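PDB 6Z3U: protein kinase domain-containing protein from Chaetomium thermophilum, which probably transfers phosphate from ATP to serine and threonine residues of proteins, as the cyclin-dependent kinase CDK7 of the CAK complex. Local coordinates for residues G178-L183 / A287-R292; I197-G202 / E393-K398; R206-C211 / V277-V282; N224-L227 / E233-L236. All blocks are in the same frame, centred on the assembly; numbering follows the deposited sequence.

Contact 1: residues G178-L183 / A287-R292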
loop_
_atom_site.group_PDB
_atom_site.type_symbol
_atom_site.label_atom_id
_atom_site.label_comp_id
_atom_site.label_asym_id
_atom_site.label_seq_id
_atom_site.Cartn_x
_atom_site.Cartn_y
_atom_site.Cartn_z
ATOM N N GLY B 178 24.848 -6.734 7.553
ATOM C CA GLY B 178 23.995 -7.223 8.616
ATOM C C GLY B 178 22.951 -6.227 9.066
ATOM O O GLY B 178 22.395 -5.487 8.251
ATOM N N ASP B 179 22.673 -6.203 10.369
ATOM C CA ASP B 179 21.665 -5.323 10.941
ATOM C C ASP B 179 22.210 -4.710 12.225
ATOM O O ASP B 179 23.344 -4.976 12.636
ATOM C CB ASP B 179 20.355 -6.082 11.186
ATOM C CG ASP B 179 20.550 -7.321 12.036
ATOM O OD1 ASP B 179 21.147 -7.209 13.130
ATOM O OD2 ASP B 179 20.100 -8.407 11.614
ATOM N N LEU B 180 21.387 -3.878 12.863
ATOM C CA LEU B 180 21.809 -3.170 14.064
ATOM C C LEU B 180 21.722 -4.024 15.321
ATOM O O LEU B 180 22.390 -3.709 16.310
ATOM C CB LEU B 180 20.963 -1.911 14.249
ATOM C CG LEU B 180 21.733 -0.610 14.463
ATOM C CD1 LEU B 180 22.689 -0.348 13.318
ATOM C CD2 LEU B 180 20.763 0.551 14.618
ATOM N N GLU B 181 20.903 -5.077 15.319
ATOM C CA GLU B 181 20.817 -5.932 16.497
ATOM C C GLU B 181 22.141 -6.635 16.749
ATOM O O GLU B 181 22.644 -6.652 17.878
ATOM C CB GLU B 181 19.699 -6.959 16.329
ATOM C CG GLU B 181 19.321 -7.656 17.628
ATOM C CD GLU B 181 19.044 -9.133 17.439
ATOM O OE1 GLU B 181 17.858 -9.532 17.497
ATOM O OE2 GLU B 181 20.014 -9.891 17.220
ATOM N N MET B 182 22.730 -7.213 15.701
ATOM C CA MET B 182 23.963 -7.970 15.880
ATOM C C MET B 182 25.120 -7.072 16.297
ATOM O O MET B 182 26.015 -7.519 17.023
ATOM C CB MET B 182 24.304 -8.730 14.598
ATOM C CG MET B 182 24.440 -7.861 13.358
ATOM S SD MET B 182 24.718 -8.821 11.850
ATOM C CE MET B 182 23.402 -10.037 11.939
ATOM N N LEU B 183 25.128 -5.813 15.859
ATOM C CA LEU B 183 26.128 -4.880 16.363
ATOM C C LEU B 183 25.922 -4.629 17.852
ATOM O O LEU B 183 26.872 -4.677 18.642
ATOM C CB LEU B 183 26.066 -3.565 15.588
ATOM C CG LEU B 183 26.517 -3.578 14.128
ATOM C CD1 LEU B 183 26.646 -2.148 13.623
ATOM C CD2 LEU B 183 27.822 -4.322 13.950
ATOM N N ALA B 287 16.614 3.888 23.173
ATOM C CA ALA B 287 17.026 3.492 24.515
ATOM C C ALA B 287 17.888 2.241 24.477
ATOM O O ALA B 287 18.876 2.139 25.213
ATOM C CB ALA B 287 15.800 3.268 25.399
ATOM N N GLU B 288 17.523 1.270 23.638
ATOM C CA GLU B 288 18.310 0.045 23.545
ATOM C C GLU B 288 19.720 0.315 23.040
ATOM O O GLU B 288 20.666 -0.372 23.443
ATOM C CB GLU B 288 17.610 -0.960 22.633
ATOM C CG GLU B 288 18.373 -2.252 22.454
ATOM C CD GLU B 288 17.497 -3.354 21.908
ATOM O OE1 GLU B 288 18.038 -4.419 21.537
ATOM O OE2 GLU B 288 16.262 -3.154 21.853
ATOM N N LEU B 289 19.883 1.295 22.148
ATOM C CA LEU B 289 21.219 1.631 21.665
ATOM C C LEU B 289 22.089 2.176 22.789
ATOM O O LEU B 289 23.287 1.879 22.856
ATOM C CB LEU B 289 21.124 2.643 20.525
ATOM C CG LEU B 289 20.827 2.047 19.150
ATOM C CD1 LEU B 289 20.315 3.119 18.203
ATOM C CD2 LEU B 289 22.070 1.382 18.586
ATOM N N ILE B 290 21.500 2.965 23.689
ATOM C CA ILE B 290 22.287 3.640 24.715
ATOM C C ILE B 290 22.792 2.645 25.753
ATOM O O ILE B 290 23.950 2.714 26.182
ATOM C CB ILE B 290 21.459 4.764 25.366
ATOM C CG1 ILE B 290 21.192 5.878 24.350
ATOM C CG2 ILE B 290 22.184 5.306 26.585
ATOM C CD1 ILE B 290 20.165 6.890 24.798
ATOM N N ILE B 291 21.938 1.713 26.184
ATOM C CA ILE B 291 22.325 0.733 27.190
ATOM C C ILE B 291 22.723 -0.609 26.585
ATOM O O ILE B 291 23.071 -1.535 27.330
ATOM C CB ILE B 291 21.201 0.531 28.227
ATOM C CG1 ILE B 291 19.938 -0.027 27.572
ATOM C CG2 ILE B 291 20.880 1.847 28.908
ATOM C CD1 ILE B 291 18.950 -0.610 28.564
ATOM N N ARG B 292 22.671 -0.749 25.257
ATOM C CA ARG B 292 23.062 -1.988 24.578
ATOM C C ARG B 292 22.329 -3.198 25.149
ATOM O O ARG B 292 22.879 -4.299 25.237
ATOM C CB ARG B 292 24.578 -2.202 24.628
ATOM C CG ARG B 292 25.323 -1.408 23.573
ATOM C CD ARG B 292 26.791 -1.788 23.486
ATOM N NE ARG B 292 27.055 -2.750 22.418
ATOM C CZ ARG B 292 28.239 -2.921 21.837
ATOM N NH1 ARG B 292 28.377 -3.820 20.874
ATOM N NH2 ARG B 292 29.283 -2.190 22.208
#

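Contact 2: residues I197-G202 / E393-K398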
loop_
_atom_site.group_PDB
_atom_site.type_symbol
_atom_site.label_atom_id
_atom_site.label_comp_id
_atom_site.label_asym_id
_atom_site.label_seq_id
_atom_site.Cartn_x
_atom_site.Cartn_y
_atom_site.Cartn_z
ATOM N N ILE B 197 25.577 6.542 17.659
ATOM C CA ILE B 197 24.150 6.445 17.945
ATOM C C ILE B 197 23.398 7.553 17.219
ATOM O O ILE B 197 22.343 7.318 16.617
ATOM C CB ILE B 197 23.909 6.490 19.465
ATOM C CG1 ILE B 197 24.598 5.299 20.138
ATOM C CG2 ILE B 197 22.413 6.502 19.772
ATOM C CD1 ILE B 197 24.486 5.293 21.651
ATOM N N LYS B 198 23.927 8.777 17.268
ATOM C CA LYS B 198 23.271 9.898 16.605
ATOM C C LYS B 198 23.195 9.681 15.098
ATOM O O LYS B 198 22.219 10.083 14.453
ATOM C CB LYS B 198 24.010 11.199 16.925
ATOM C CG LYS B 198 23.356 12.440 16.337
ATOM C CD LYS B 198 24.099 13.720 16.706
ATOM C CE LYS B 198 23.952 14.059 18.180
ATOM N NZ LYS B 198 24.581 15.367 18.519
ATOM N N ALA B 199 24.219 9.054 14.515
ATOM C CA ALA B 199 24.194 8.798 13.079
ATOM C C ALA B 199 23.146 7.750 12.725
ATOM O O ALA B 199 22.393 7.917 11.759
ATOM C CB ALA B 199 25.575 8.357 12.600
ATOM N N TRP B 200 23.084 6.663 13.496
ATOM C CA TRP B 200 22.083 5.630 13.245
ATOM C C TRP B 200 20.677 6.171 13.461
ATOM O O TRP B 200 19.795 6.007 12.609
ATOM C CB TRP B 200 22.340 4.427 14.153
ATOM C CG TRP B 200 23.529 3.604 13.757
ATOM C CD1 TRP B 200 23.985 3.378 12.490
ATOM C CD2 TRP B 200 24.420 2.907 14.634
ATOM N NE1 TRP B 200 25.100 2.575 12.524
ATOM C CE2 TRP B 200 25.388 2.274 13.830
ATOM C CE3 TRP B 200 24.492 2.755 16.022
ATOM C CZ2 TRP B 200 26.413 1.498 14.366
ATOM C CZ3 TRP B 200 25.514 1.986 16.553
ATOM C CH2 TRP B 200 26.459 1.367 15.726
ATOM N N MET B 201 20.449 6.829 14.599
ATOM C CA MET B 201 19.122 7.357 14.894
ATOM C C MET B 201 18.666 8.340 13.824
ATOM O O MET B 201 17.475 8.403 13.499
ATOM C CB MET B 201 19.130 8.024 16.269
ATOM C CG MET B 201 19.189 7.049 17.431
ATOM S SD MET B 201 17.745 5.978 17.516
ATOM C CE MET B 201 16.443 7.187 17.722
ATOM N N GLY B 202 19.594 9.122 13.267
ATOM C CA GLY B 202 19.238 10.004 12.167
ATOM C C GLY B 202 18.702 9.245 10.969
ATOM O O GLY B 202 17.744 9.676 10.322
ATOM N N GLU B 393 30.597 6.203 6.423
ATOM C CA GLU B 393 31.791 5.463 6.041
ATOM C C GLU B 393 32.661 5.116 7.243
ATOM O O GLU B 393 33.469 4.185 7.158
ATOM C CB GLU B 393 32.610 6.267 5.031
ATOM C CG GLU B 393 32.125 6.162 3.589
ATOM C CD GLU B 393 30.810 6.883 3.350
ATOM O OE1 GLU B 393 29.973 6.359 2.582
ATOM O OE2 GLU B 393 30.610 7.971 3.933
ATOM N N ASP B 394 32.506 5.829 8.356
ATOM C CA ASP B 394 33.292 5.583 9.557
ATOM C C ASP B 394 32.525 4.818 10.625
ATOM O O ASP B 394 33.055 4.624 11.724
ATOM C CB ASP B 394 33.789 6.912 10.142
ATOM C CG ASP B 394 34.843 7.575 9.277
ATOM O OD1 ASP B 394 34.973 7.193 8.094
ATOM O OD2 ASP B 394 35.543 8.479 9.782
ATOM N N LEU B 395 31.301 4.380 10.341
ATOM C CA LEU B 395 30.519 3.677 11.341
ATOM C C LEU B 395 31.113 2.295 11.601
ATOM O O LEU B 395 31.781 1.722 10.738
ATOM C CB LEU B 395 29.068 3.546 10.890
ATOM C CG LEU B 395 28.185 4.786 11.047
ATOM C CD1 LEU B 395 26.846 4.591 10.360
ATOM C CD2 LEU B 395 27.972 5.108 12.518
ATOM N N PRO B 396 30.866 1.731 12.783
ATOM C CA PRO B 396 31.374 0.384 13.067
ATOM C C PRO B 396 30.795 -0.655 12.120
ATOM O O PRO B 396 29.617 -0.609 11.757
ATOM C CB PRO B 396 30.925 0.134 14.513
ATOM C CG PRO B 396 30.717 1.484 15.092
ATOM C CD PRO B 396 30.254 2.355 13.968
ATOM N N LYS B 397 31.643 -1.598 11.718
ATOM C CA LYS B 397 31.246 -2.732 10.899
ATOM C C LYS B 397 31.175 -3.986 11.768
ATOM O O LYS B 397 31.824 -4.080 12.813
ATOM C CB LYS B 397 32.240 -2.963 9.753
ATOM C CG LYS B 397 31.970 -2.183 8.466
ATOM C CD LYS B 397 31.973 -0.675 8.694
ATOM C CE LYS B 397 31.813 0.091 7.382
ATOM N NZ LYS B 397 31.315 1.486 7.585
ATOM N N LYS B 398 30.371 -4.950 11.328
ATOM C CA LYS B 398 30.318 -6.227 12.026
ATOM C C LYS B 398 31.676 -6.916 11.925
ATOM O O LYS B 398 32.424 -6.721 10.964
ATOM C CB LYS B 398 29.233 -7.128 11.435
ATOM C CG LYS B 398 29.354 -7.323 9.934
ATOM C CD LYS B 398 28.628 -8.572 9.460
ATOM C CE LYS B 398 28.875 -8.815 7.977
ATOM N NZ LYS B 398 30.330 -8.971 7.664
#

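Contact 3: residues R206-C211 / V277-V282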
loop_
_atom_site.group_PDB
_atom_site.type_symbol
_atom_site.label_atom_id
_atom_site.label_comp_id
_atom_site.label_asym_id
_atom_site.label_seq_id
_atom_site.Cartn_x
_atom_site.Cartn_y
_atom_site.Cartn_z
ATOM N N ARG B 206 14.709 9.352 9.757
ATOM C CA ARG B 206 14.339 9.708 8.391
ATOM C C ARG B 206 13.490 8.616 7.753
ATOM O O ARG B 206 12.539 8.910 7.019
ATOM C CB ARG B 206 15.587 9.971 7.549
ATOM C CG ARG B 206 16.325 11.256 7.891
ATOM C CD ARG B 206 17.404 11.552 6.854
ATOM N NE ARG B 206 18.115 12.798 7.127
ATOM C CZ ARG B 206 19.260 12.887 7.799
ATOM N NH1 ARG B 206 19.850 11.797 8.279
ATOM N NH2 ARG B 206 19.817 14.076 7.991
ATOM N N ALA B 207 13.797 7.349 8.040
ATOM C CA ALA B 207 13.013 6.256 7.476
ATOM C C ALA B 207 11.573 6.311 7.965
ATOM O O ALA B 207 10.631 6.261 7.167
ATOM C CB ALA B 207 13.653 4.914 7.829
ATOM N N VAL B 208 11.379 6.426 9.281
ATOM C CA VAL B 208 10.020 6.488 9.809
ATOM C C VAL B 208 9.338 7.779 9.380
ATOM O O VAL B 208 8.127 7.798 9.134
ATOM C CB VAL B 208 10.027 6.333 11.339
ATOM C CG1 VAL B 208 8.621 6.432 11.893
ATOM C CG2 VAL B 208 10.644 5.010 11.723
ATOM N N TRP B 209 10.090 8.878 9.278
ATOM C CA TRP B 209 9.504 10.104 8.752
ATOM C C TRP B 209 8.999 9.892 7.332
ATOM O O TRP B 209 7.893 10.322 6.986
ATOM C CB TRP B 209 10.524 11.241 8.788
ATOM C CG TRP B 209 10.090 12.449 8.006
ATOM C CD1 TRP B 209 9.269 13.453 8.432
ATOM C CD2 TRP B 209 10.453 12.774 6.658
ATOM N NE1 TRP B 209 9.102 14.383 7.435
ATOM C CE2 TRP B 209 9.818 13.989 6.336
ATOM C CE3 TRP B 209 11.254 12.154 5.694
ATOM C CZ2 TRP B 209 9.958 14.595 5.091
ATOM C CZ3 TRP B 209 11.393 12.758 4.460
ATOM C CH2 TRP B 209 10.748 13.966 4.168
ATOM N N TRP B 210 9.789 9.212 6.498
ATOM C CA TRP B 210 9.381 8.979 5.117
ATOM C C TRP B 210 8.171 8.054 5.045
ATOM O O TRP B 210 7.286 8.245 4.202
ATOM C CB TRP B 210 10.549 8.405 4.322
ATOM C CG TRP B 210 10.238 8.181 2.886
ATOM C CD1 TRP B 210 10.263 6.993 2.222
ATOM C CD2 TRP B 210 9.837 9.169 1.930
ATOM N NE1 TRP B 210 9.913 7.178 0.908
ATOM C CE2 TRP B 210 9.646 8.505 0.703
ATOM C CE3 TRP B 210 9.625 10.549 1.994
ATOM C CZ2 TRP B 210 9.253 9.175 -0.452
ATOM C CZ3 TRP B 210 9.235 11.212 0.846
ATOM C CH2 TRP B 210 9.054 10.525 -0.361
ATOM N N CYS B 211 8.117 7.046 5.918
ATOM C CA CYS B 211 6.942 6.184 5.970
ATOM C C CYS B 211 5.691 7.000 6.259
ATOM O O CYS B 211 4.690 6.906 5.540
ATOM C CB CYS B 211 7.129 5.106 7.036
ATOM S SG CYS B 211 8.331 3.834 6.616
ATOM N N VAL B 277 2.425 5.330 17.320
ATOM C CA VAL B 277 2.761 3.959 17.692
ATOM C C VAL B 277 4.158 3.599 17.203
ATOM O O VAL B 277 4.890 2.859 17.871
ATOM C CB VAL B 277 1.707 2.976 17.150
ATOM C CG1 VAL B 277 0.362 3.234 17.802
ATOM C CG2 VAL B 277 1.611 3.065 15.632
ATOM N N ASP B 278 4.553 4.110 16.032
ATOM C CA ASP B 278 5.893 3.834 15.520
ATOM C C ASP B 278 6.956 4.638 16.257
ATOM O O ASP B 278 8.066 4.142 16.482
ATOM C CB ASP B 278 5.967 4.123 14.021
ATOM C CG ASP B 278 5.414 2.991 13.177
ATOM O OD1 ASP B 278 5.445 1.830 13.635
ATOM O OD2 ASP B 278 4.963 3.262 12.046
ATOM N N ILE B 279 6.645 5.881 16.631
ATOM C CA ILE B 279 7.620 6.708 17.337
ATOM C C ILE B 279 8.024 6.046 18.648
ATOM O O ILE B 279 9.195 6.085 19.043
ATOM C CB ILE B 279 7.052 8.123 17.558
ATOM C CG1 ILE B 279 7.410 9.036 16.382
ATOM C CG2 ILE B 279 7.564 8.721 18.851
ATOM C CD1 ILE B 279 6.946 8.529 15.044
ATOM N N TRP B 280 7.071 5.413 19.333
ATOM C CA TRP B 280 7.392 4.720 20.576
ATOM C C TRP B 280 8.432 3.634 20.345
ATOM O O TRP B 280 9.396 3.508 21.108
ATOM C CB TRP B 280 6.128 4.112 21.181
ATOM C CG TRP B 280 6.381 3.313 22.424
ATOM C CD1 TRP B 280 6.828 2.023 22.496
ATOM C CD2 TRP B 280 6.184 3.744 23.774
ATOM N NE1 TRP B 280 6.930 1.630 23.809
ATOM C CE2 TRP B 280 6.539 2.669 24.613
ATOM C CE3 TRP B 280 5.744 4.936 24.356
ATOM C CZ2 TRP B 280 6.465 2.750 26.000
ATOM C CZ3 TRP B 280 5.673 5.015 25.732
ATOM C CH2 TRP B 280 6.031 3.929 26.539
ATOM N N SER B 281 8.244 2.824 19.302
ATOM C CA SER B 281 9.225 1.791 18.990
ATOM C C SER B 281 10.595 2.401 18.730
ATOM O O SER B 281 11.618 1.851 19.155
ATOM C CB SER B 281 8.761 0.980 17.786
ATOM O OG SER B 281 7.564 0.287 18.087
ATOM N N VAL B 282 10.638 3.540 18.038
ATOM C CA VAL B 282 11.907 4.234 17.846
ATOM C C VAL B 282 12.508 4.608 19.192
ATOM O O VAL B 282 13.711 4.437 19.423
ATOM C CB VAL B 282 11.707 5.468 16.951
ATOM C CG1 VAL B 282 12.930 6.359 16.996
ATOM C CG2 VAL B 282 11.418 5.032 15.531
#

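Contact 4: residues N224-L227 / E233-L236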
loop_
_atom_site.group_PDB
_atom_site.type_symbol
_atom_site.label_atom_id
_atom_site.label_comp_id
_atom_site.label_asym_id
_atom_site.label_seq_id
_atom_site.Cartn_x
_atom_site.Cartn_y
_atom_site.Cartn_z
ATOM N N ASN B 224 16.719 -5.755 14.751
ATOM C CA ASN B 224 17.021 -6.755 13.732
ATOM C C ASN B 224 16.274 -6.524 12.425
ATOM O O ASN B 224 16.524 -7.251 11.459
ATOM C CB ASN B 224 16.715 -8.159 14.255
ATOM C CG ASN B 224 15.311 -8.285 14.793
ATOM O OD1 ASN B 224 15.008 -7.805 15.886
ATOM N ND2 ASN B 224 14.442 -8.940 14.033
ATOM N N ASN B 225 15.361 -5.556 12.372
ATOM C CA ASN B 225 14.731 -5.145 11.124
ATOM C C ASN B 225 15.393 -3.912 10.523
ATOM O O ASN B 225 14.839 -3.314 9.594
ATOM C CB ASN B 225 13.240 -4.878 11.345
ATOM C CG ASN B 225 12.442 -6.152 11.555
ATOM O OD1 ASN B 225 12.892 -7.250 11.219
ATOM N ND2 ASN B 225 11.243 -6.010 12.111
ATOM N N LEU B 226 16.554 -3.517 11.038
ATOM C CA LEU B 226 17.327 -2.384 10.529
ATOM C C LEU B 226 18.593 -2.934 9.875
ATOM O O LEU B 226 19.601 -3.169 10.540
ATOM C CB LEU B 226 17.654 -1.401 11.655
ATOM C CG LEU B 226 16.439 -0.705 12.270
ATOM C CD1 LEU B 226 16.780 -0.049 13.591
ATOM C CD2 LEU B 226 15.905 0.327 11.296
ATOM N N LEU B 227 18.530 -3.138 8.561
ATOM C CA LEU B 227 19.649 -3.688 7.813
ATOM C C LEU B 227 20.624 -2.580 7.418
ATOM O O LEU B 227 20.270 -1.400 7.352
ATOM C CB LEU B 227 19.137 -4.416 6.574
ATOM C CG LEU B 227 17.978 -5.381 6.839
ATOM C CD1 LEU B 227 17.664 -6.193 5.600
ATOM C CD2 LEU B 227 18.297 -6.307 8.005
ATOM N N GLU B 233 25.064 2.964 5.329
ATOM C CA GLU B 233 23.725 3.526 5.460
ATOM C C GLU B 233 22.759 2.451 5.943
ATOM O O GLU B 233 22.723 1.344 5.399
ATOM C CB GLU B 233 23.260 4.095 4.118
ATOM C CG GLU B 233 21.984 4.931 4.180
ATOM C CD GLU B 233 22.257 6.428 4.242
ATOM O OE1 GLU B 233 22.907 6.954 3.310
ATOM O OE2 GLU B 233 21.821 7.079 5.217
ATOM N N VAL B 234 21.971 2.781 6.964
ATOM C CA VAL B 234 21.017 1.847 7.554
ATOM C C VAL B 234 19.689 1.957 6.823
ATOM O O VAL B 234 19.214 3.060 6.526
ATOM C CB VAL B 234 20.851 2.117 9.061
ATOM C CG1 VAL B 234 19.611 1.429 9.592
ATOM C CG2 VAL B 234 22.077 1.639 9.821
ATOM N N LYS B 235 19.078 0.806 6.541
ATOM C CA LYS B 235 17.832 0.723 5.791
ATOM C C LYS B 235 16.788 -0.019 6.620
ATOM O O LYS B 235 17.089 -1.058 7.217
ATOM C CB LYS B 235 18.033 0.000 4.451
ATOM C CG LYS B 235 19.355 0.272 3.737
ATOM C CD LYS B 235 19.195 1.251 2.582
ATOM C CE LYS B 235 20.553 1.702 2.054
ATOM N NZ LYS B 235 20.459 2.763 1.011
ATOM N N LEU B 236 15.576 0.529 6.675
ATOM C CA LEU B 236 14.432 -0.164 7.264
ATOM C C LEU B 236 13.898 -1.198 6.279
ATOM O O LEU B 236 13.666 -0.880 5.108
ATOM C CB LEU B 236 13.338 0.842 7.615
ATOM C CG LEU B 236 12.235 0.418 8.586
ATOM C CD1 LEU B 236 12.820 -0.093 9.890
ATOM C CD2 LEU B 236 11.287 1.574 8.842
#

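Contact 1: residues G178-L183 / A287-R292
Leu180 and Leu183, in the first turn of helix 180-185, lie beside the C-terminal end of helix 276-291, with CA of Leu180 9.0 Å from CA of Leu289 and CA of Leu183 9.2 Å from CA of Arg292. The apolar link is thin. Leu180 CD2 meets Leu289 CD2 methyl to methyl at 4.3 Å. Both leucines also pack on Trp200 of helix 194-213, which completes this buried patch.

The polar link is made by Arg292. It follows the helix directly, with positive phi. Its chain bends at chi3 (97°), and NH1 comes to Leu183 O at 2.8 Å. The bond is weak, with an N-H...O angle of 128°. The carbonyl oxygen sits at the edge of the guanidinium group, near its plane. NE bonds Ile184 O and NH2 bonds Val190 O, so the group reaches three main-chain carbonyls, Leu183 O only weakly.

At the start of helix 180-185, Asp179 is the N-cap. Its OD1 accepts from Met182 N at 3.0 Å, and Met182 SD takes a weak bond from Asp179 N. This capping box starts helix D of the protein kinase fold, and the contact joins that helix to the end of helix F in the C-terminal lobe.

Contact 2: residues I197-G202 / E393-K398
Leu395 reaches from the C-terminal tail to Ala199 and Trp200 on helix 194-213. Its CA lies 8.3 Å from CA of Ala199. CB points toward the helix. CG is anti to the carbonyl carbon (chi1 -78°), and this turns the branch point to the indole, 4.1 Å from Trp200 NE1. From there the two methyls part. CD1 comes to the pyrrole side of the indole, 3.4 Å from Trp200 NE1, and also touches Trp200 CD1. CD2 lies over one ring face, 4.2 Å from the centroid of the five-membered ring and 28° off its normal. This is a CH-pi contact, displaced toward the rim. The same methyl also touches Ala199 CB at 4.0 Å, so it meets the alanine as well as the indole.

Further along the tail, Pro396 CD packs on Trp200 CZ2 at 4.0 Å, approaching the ring obliquely. Tyr192 meets the Trp200 ring edge-to-face. Leu183 also packs on the tryptophan.

Replacing Trp200 by an alanine would remove the indole, which would probably leave Leu395 CD2 without the ring face it rests on and open a gap between the tail and the helix. The touching groups are mostly apolar: methyls, a proline ring and an indole. Across these two segments the tail is therefore held on helix 194-213 by shape, dispersion and one CH-pi contact rather than by polar bonds.

Contact 3: residues R206-C211 / V277-V282
Val208 is central to this contact: its two methyls divide the facing side chains of helix 276-291 between them. The segments run antiparallel, with 174° between their directions and axes 11.0 Å apart. The CA atoms come nearest at Val208 and Asp278, 7.5 Å apart.

CB of Val208 points toward the other helix. CG1 stands anti to the backbone N (chi1 179°) and reaches two neighbours at once. It meets Asp278 CB at 4.1 Å and Ile279 CD1 at 4.1 Å, and the valine crosses both side chains at a slant. Ile279 gets there with the end of its chain, since CB does not point straight across. CG2 takes the other direction and meets Val282 CG2 at 3.9 Å. These two valines pass alongside each other, pointing opposite ways. All four residues are buried.

Asp278 offers only its CB to Val208. Its carboxylate is taken up elsewhere: OD1 accepts from Arg219 N, while OD2 accepts from His218 N and from His212 NE2. Trp209 points away from helix 276-291, and its ring meets Phe6 of the RING-type domain-containing protein chain.

The pair joins helices E and F in the core of the kinase C-terminal lobe. Asp278 matches the helix F aspartate that in protein kinases holds the backbone of the His-Arg-Asp motif. Here it grips the main chain just before Asp220, the predicted proton acceptor of the catalytic loop.

Contact 4: residues N224-L227 / E233-L236
Leu226-Leu227 and Lys235-Leu236 pair as short antiparallel strands. Leu226 and Leu236 form the non-hydrogen-bonded pair, with CA atoms 4.9 Å apart. Leu227 and Lys235 form the hydrogen-bonded pair. Lys235 N gives a straight bond to Leu227 O (2.6 Å, 176°). The return bond, Leu227 N to Lys235 O at 2.9 Å, is weak and bent (129°).

Leu226 and Leu236 put their side chains on the same face. There Leu226 CD2 meets Leu236 CD1 at 3.4 Å. Leu236 CG is anti to its own N (chi1 -163°), which brings CD1 also to Asn225 O, 3.8 Å away. Val234 CG1 adds a contact to Leu226 CB at 4.0 Å. This side packs on helix 194-213, where Leu226 touches Leu204 and Val234 touches Met203.

Leu227 and Lys235 share the other face. The lysine chain bends at chi2 and leads away from Leu227. Its NZ pairs with Glu173 in a salt bridge and bonds Pro152 O. Leu227 packs on Leu175 and Ala237.

Just before the first strand, Asn225 ND2 bonds Asp220 O, a bond within the catalytic loop that leads into the hairpin. This is the beta hairpin that links the catalytic loop to the Asp-Phe-Gly motif in protein kinases. In related CDKs the leucine equivalent to Leu227 lies under the adenine of ATP, and its position here is consistent with that.

In the fold
All four contacts belong to the C-terminal lobe. From the N terminus, the chain passes 178-183, then 197-202 and 206-211 on one helix, and reaches the hairpin of contact 4, which closes the shortest loop. Contact 3 closes next, at 277-282, with contact 4 nested inside it. Contact 1 closes at 287-292 on the same helix and encloses both. Contact 2 closes last, at the tail. It also encloses contacts 3 and 4 but crosses contact 1. Trp200 joins contacts 1, 2 and 4 in one buried cluster, and Met201 packs on Val282 between contacts 2 and 3. A probable hydrogen bond from Leu180 N to Leu226 O links contacts 1 and 4.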